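Local coordinates for protein lipase, class 3 (Penicillium roqueforti FM164, PDB 6L7N) that probably hydrolyses the ester bonds of lipids such as triacylglycerols, as a fungal class 3 lipase of the alpha/beta-hydrolase fold, at residues N193-H198 against S217-I222. Residues are numbered along the deposited sequence; the frame is centred on the assembly and turned at random.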
ATOM      1  N   ASN A 193       5.520  -3.167  -9.431  1.00  6.59           N
ATOM      2  CA  ASN A 193       4.278  -3.140  -8.659  1.00  7.00           C
ATOM      3  C   ASN A 193       4.059  -4.472  -7.955  1.00  5.29           C
ATOM      4  O   ASN A 193       3.978  -5.516  -8.607  1.00  6.16           O
ATOM      5  CB  ASN A 193       3.075  -2.844  -9.554  1.00  6.20           C
ATOM      6  CG  ASN A 193       3.170  -1.503 -10.220  1.00  5.29           C
ATOM      7  OD1 ASN A 193       3.337  -0.469  -9.552  1.00  6.49           O
ATOM      8  ND2 ASN A 193       3.074  -1.499 -11.547  1.00  6.71           N
ATOM      9  N   TYR A 194       3.908  -4.425  -6.641  1.00  6.31           N
ATOM     10  CA  TYR A 194       3.687  -5.618  -5.827  1.00  5.89           C
ATOM     11  C   TYR A 194       2.397  -5.419  -5.044  1.00  4.42           C
ATOM     12  O   TYR A 194       2.384  -4.736  -4.018  1.00  6.14           O
ATOM     13  CB  TYR A 194       4.880  -5.869  -4.926  1.00  6.83           C
ATOM     14  CG  TYR A 194       6.108  -6.065  -5.757  1.00  5.96           C
ATOM     15  CD1 TYR A 194       6.373  -7.299  -6.326  1.00 15.51           C
ATOM     16  CD2 TYR A 194       6.975  -5.016  -6.016  1.00 10.47           C
ATOM     17  CE1 TYR A 194       7.471  -7.496  -7.104  1.00 17.18           C
ATOM     18  CE2 TYR A 194       8.091  -5.206  -6.812  1.00 14.53           C
ATOM     19  CZ  TYR A 194       8.321  -6.455  -7.347  1.00 13.62           C
ATOM     20  OH  TYR A 194       9.424  -6.686  -8.115  1.00 44.62           O
ATOM     21  N   ARG A 195       1.304  -5.979  -5.562  1.00  6.19           N
ATOM     22  CA  ARG A 195      -0.015  -5.803  -4.975  1.00  5.25           C
ATOM     23  C   ARG A 195      -0.490  -7.134  -4.426  1.00  5.33           C
ATOM     24  O   ARG A 195      -0.403  -8.153  -5.116  1.00  6.27           O
ATOM     25  CB  ARG A 195      -1.010  -5.273  -6.008  1.00  3.70           C
ATOM     26  CG  ARG A 195      -2.392  -5.027  -5.422  1.00  4.81           C
ATOM     27  CD  ARG A 195      -3.380  -4.499  -6.435  1.00  3.80           C
ATOM     28  NE  ARG A 195      -3.653  -5.429  -7.530  1.00  6.15           N
ATOM     29  CZ  ARG A 195      -4.500  -6.455  -7.469  1.00  5.02           C
ATOM     30  NH1 ARG A 195      -4.666  -7.221  -8.546  1.00  3.75           N
ATOM     31  NH2 ARG A 195      -5.158  -6.726  -6.341  1.00  5.07           N
ATOM     32  N   PHE A 196      -1.020  -7.117  -3.208  1.00  6.49           N
ATOM     33  CA  PHE A 196      -1.343  -8.338  -2.493  1.00  5.94           C
ATOM     34  C   PHE A 196      -2.817  -8.393  -2.153  1.00  5.56           C
ATOM     35  O   PHE A 196      -3.442  -7.370  -1.852  1.00  8.19           O
ATOM     36  CB  PHE A 196      -0.511  -8.450  -1.216  1.00  6.92           C
ATOM     37  CG  PHE A 196       0.963  -8.510  -1.474  1.00  6.96           C
ATOM     38  CD1 PHE A 196       1.691  -7.348  -1.680  1.00  6.73           C
ATOM     39  CD2 PHE A 196       1.619  -9.728  -1.530  1.00  8.11           C
ATOM     40  CE1 PHE A 196       3.066  -7.402  -1.926  1.00  8.99           C
ATOM     41  CE2 PHE A 196       2.974  -9.784  -1.781  1.00  6.54           C
ATOM     42  CZ  PHE A 196       3.697  -8.608  -1.974  1.00  8.05           C
ATOM     43  N   THR A 197      -3.356  -9.603  -2.211  1.00  5.77           N
ATOM     44  CA  THR A 197      -4.672  -9.909  -1.690  1.00  6.19           C
ATOM     45  C   THR A 197      -4.548 -11.125  -0.782  1.00  9.87           C
ATOM     46  O   THR A 197      -3.575 -11.875  -0.849  1.00  9.18           O
ATOM     47  CB  THR A 197      -5.661 -10.189  -2.821  1.00  3.68           C
ATOM     48  OG1 THR A 197      -5.181 -11.309  -3.561  1.00  4.90           O
ATOM     49  CG2 THR A 197      -5.792  -8.966  -3.751  1.00  3.83           C
ATOM     50  N   HIS A 198      -5.538 -11.320   0.080  1.00  9.88           N
ATOM     51  CA  HIS A 198      -5.545 -12.463   0.983  1.00  8.66           C
ATOM     52  C   HIS A 198      -6.897 -13.140   0.890  1.00  9.87           C
ATOM     53  O   HIS A 198      -7.924 -12.487   1.102  1.00  6.97           O
ATOM     54  CB  HIS A 198      -5.260 -12.052   2.428  1.00  6.85           C
ATOM     55  CG  HIS A 198      -5.242 -13.207   3.385  1.00 12.09           C
ATOM     56  ND1 HIS A 198      -5.787 -13.139   4.649  1.00 11.28           N
ATOM     57  CD2 HIS A 198      -4.749 -14.463   3.255  1.00 11.36           C
ATOM     58  CE1 HIS A 198      -5.626 -14.301   5.260  1.00 17.01           C
ATOM     59  NE2 HIS A 198      -5.003 -15.124   4.434  1.00 12.55           N
ATOM     60  N   SER A 217      -2.004  -5.019 -12.210  1.00  3.99           N
ATOM     61  CA  SER A 217      -1.552  -6.393 -12.338  1.00  6.34           C
ATOM     62  C   SER A 217      -0.032  -6.483 -12.207  1.00  6.94           C
ATOM     63  O   SER A 217       0.675  -5.522 -12.523  1.00  5.62           O
ATOM     64  CB  SER A 217      -1.980  -6.969 -13.691  1.00  5.06           C
ATOM     65  OG  SER A 217      -3.393  -7.121 -13.714  1.00  7.61           O
ATOM     66  N   PRO A 218       0.505  -7.627 -11.741  1.00  6.62           N
ATOM     67  CA  PRO A 218      -0.271  -8.802 -11.304  1.00  5.76           C
ATOM     68  C   PRO A 218      -0.813  -8.691  -9.878  1.00 12.41           C
ATOM     69  O   PRO A 218      -0.644  -7.663  -9.212  1.00  7.38           O
ATOM     70  CB  PRO A 218       0.744  -9.939 -11.396  1.00  6.03           C
ATOM     71  CG  PRO A 218       2.083  -9.243 -11.062  1.00  7.91           C
ATOM     72  CD  PRO A 218       1.964  -7.857 -11.667  1.00  6.59           C
ATOM     73  N   GLU A 219      -1.472  -9.760  -9.439  1.00  6.41           N
ATOM     74  CA  GLU A 219      -1.997  -9.914  -8.090  1.00  7.75           C
ATOM     75  C   GLU A 219      -1.227 -11.030  -7.390  1.00  8.24           C
ATOM     76  O   GLU A 219      -1.100 -12.129  -7.934  1.00  9.77           O
ATOM     77  CB  GLU A 219      -3.500 -10.242  -8.128  1.00  6.50           C
ATOM     78  CG  GLU A 219      -4.095 -10.765  -6.812  1.00  5.69           C
ATOM     79  CD  GLU A 219      -5.494 -11.322  -6.969  1.00 11.06           C
ATOM     80  OE1 GLU A 219      -5.985 -11.385  -8.111  1.00 11.81           O
ATOM     81  OE2 GLU A 219      -6.105 -11.710  -5.947  1.00 10.55           O
ATOM     82  N   TYR A 220      -0.710 -10.749  -6.197  1.00  7.88           N
ATOM     83  CA  TYR A 220      -0.080 -11.755  -5.349  1.00  8.38           C
ATOM     84  C   TYR A 220      -1.127 -12.168  -4.324  1.00  8.25           C
ATOM     85  O   TYR A 220      -1.380 -11.454  -3.353  1.00  7.22           O
ATOM     86  CB  TYR A 220       1.178 -11.202  -4.688  1.00  9.33           C
ATOM     87  CG  TYR A 220       2.318 -11.085  -5.675  1.00  9.68           C
ATOM     88  CD1 TYR A 220       3.205 -12.144  -5.867  1.00 13.90           C
ATOM     89  CD2 TYR A 220       2.484  -9.943  -6.443  1.00  8.53           C
ATOM     90  CE1 TYR A 220       4.246 -12.045  -6.783  1.00 14.72           C
ATOM     91  CE2 TYR A 220       3.529  -9.839  -7.358  1.00  9.17           C
ATOM     92  CZ  TYR A 220       4.399 -10.897  -7.526  1.00 14.14           C
ATOM     93  OH  TYR A 220       5.439 -10.809  -8.435  1.00 12.76           O
ATOM     94  N   TRP A 221      -1.746 -13.313  -4.566  1.00  8.71           N
ATOM     95  CA  TRP A 221      -2.890 -13.793  -3.799  1.00  9.42           C
ATOM     96  C   TRP A 221      -2.383 -14.792  -2.765  1.00 13.92           C
ATOM     97  O   TRP A 221      -1.978 -15.906  -3.114  1.00 12.21           O
ATOM     98  CB  TRP A 221      -3.905 -14.433  -4.744  1.00  9.86           C
ATOM     99  CG  TRP A 221      -5.200 -14.845  -4.126  1.00 11.47           C
ATOM    100  CD1 TRP A 221      -5.834 -14.277  -3.048  1.00  7.66           C
ATOM    101  CD2 TRP A 221      -6.028 -15.928  -4.556  1.00  7.10           C
ATOM    102  NE1 TRP A 221      -7.018 -14.950  -2.792  1.00  8.02           N
ATOM    103  CE2 TRP A 221      -7.155 -15.959  -3.713  1.00  9.18           C
ATOM    104  CE3 TRP A 221      -5.925 -16.874  -5.588  1.00 12.19           C
ATOM    105  CZ2 TRP A 221      -8.170 -16.907  -3.859  1.00 15.21           C
ATOM    106  CZ3 TRP A 221      -6.936 -17.809  -5.736  1.00 12.34           C
ATOM    107  CH2 TRP A 221      -8.046 -17.815  -4.882  1.00 12.34           C
ATOM    108  N   ILE A 222      -2.388 -14.378  -1.504  1.00  9.78           N
ATOM    109  CA  ILE A 222      -2.032 -15.233  -0.380  1.00  9.01           C
ATOM    110  C   ILE A 222      -3.236 -16.098  -0.040  1.00 14.90           C
ATOM    111  O   ILE A 222      -4.291 -15.584   0.341  1.00 10.94           O
ATOM    112  CB  ILE A 222      -1.599 -14.396   0.829  1.00 12.42           C
ATOM    113  CG1 ILE A 222      -0.556 -13.354   0.409  1.00 11.99           C
ATOM    114  CG2 ILE A 222      -1.031 -15.297   1.926  1.00 12.45           C
ATOM    115  CD1 ILE A 222      -0.522 -12.147   1.298  1.00 11.67           C
TER
HETATM  116  O   HOH W   1       2.925  -4.325 -12.933  1.00  6.49           O
HETATM  117  O   HOH W   2       1.830  -7.160  -8.115  1.00 11.04           O
HETATM  118  O   HOH W   3      -5.977  -9.778 -10.244  1.00 12.90           O
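Phe196 and Tyr220, Thr197 and Trp221, and His198 and Ile222 pair across neighbouring parallel strands in the central sheet of an alpha/beta-hydrolase fold. Three backbone bonds join strand 193-198 to strand 219-222: Tyr220 N to Arg195 O, Thr197 N to Tyr220 O and Ile222 N to Thr197 O. Packing is tight here. On the face bearing Phe196, Tyr220 and Ile222, Phe196 CD2 presses on Tyr220 CB at 3.5 Å, and the two rings lie oblique, their planes 34° apart. Tyr173 stacks on Phe196, while Phe12 meets Tyr220 edge-to-face.

On the face of Thr197 and Trp221, a buried hydrogen bond joins the strands. Thr197 OG1, set between its backbone N and carbonyl carbon (chi1 60°), donates to the anti lone pair of Glu219 OE2 over 2.6 Å. That same oxygen accepts the backbone N-H of Asn247, so two donors grip it, which probably limits rotation of the carboxylate. An alanine in place of Glu219 would probably leave the Thr197 hydroxyl and the Asn247 N-H without their shared acceptor. Arg195 NH1 stays 4.4 Å from Glu219 OE1, too far for a salt bridge; Arg195 NE bonds to Ile216 O.

Toward Asn193 and Ser217 the contact is looser, and water replaces direct strand pairing. The peptide bond before Pro218 is cis, and one water bonds to Asn193 O, Arg195 N and Pro218 O, filling the place of a direct backbone bond. Farther out, Asn193 OD1 bonds to Arg161 NH1 and ND2 to Ile187 O, and a second water accepts from Asn193 ND2 at 3.2 Å and donates to Ser217 O at 2.6 Å.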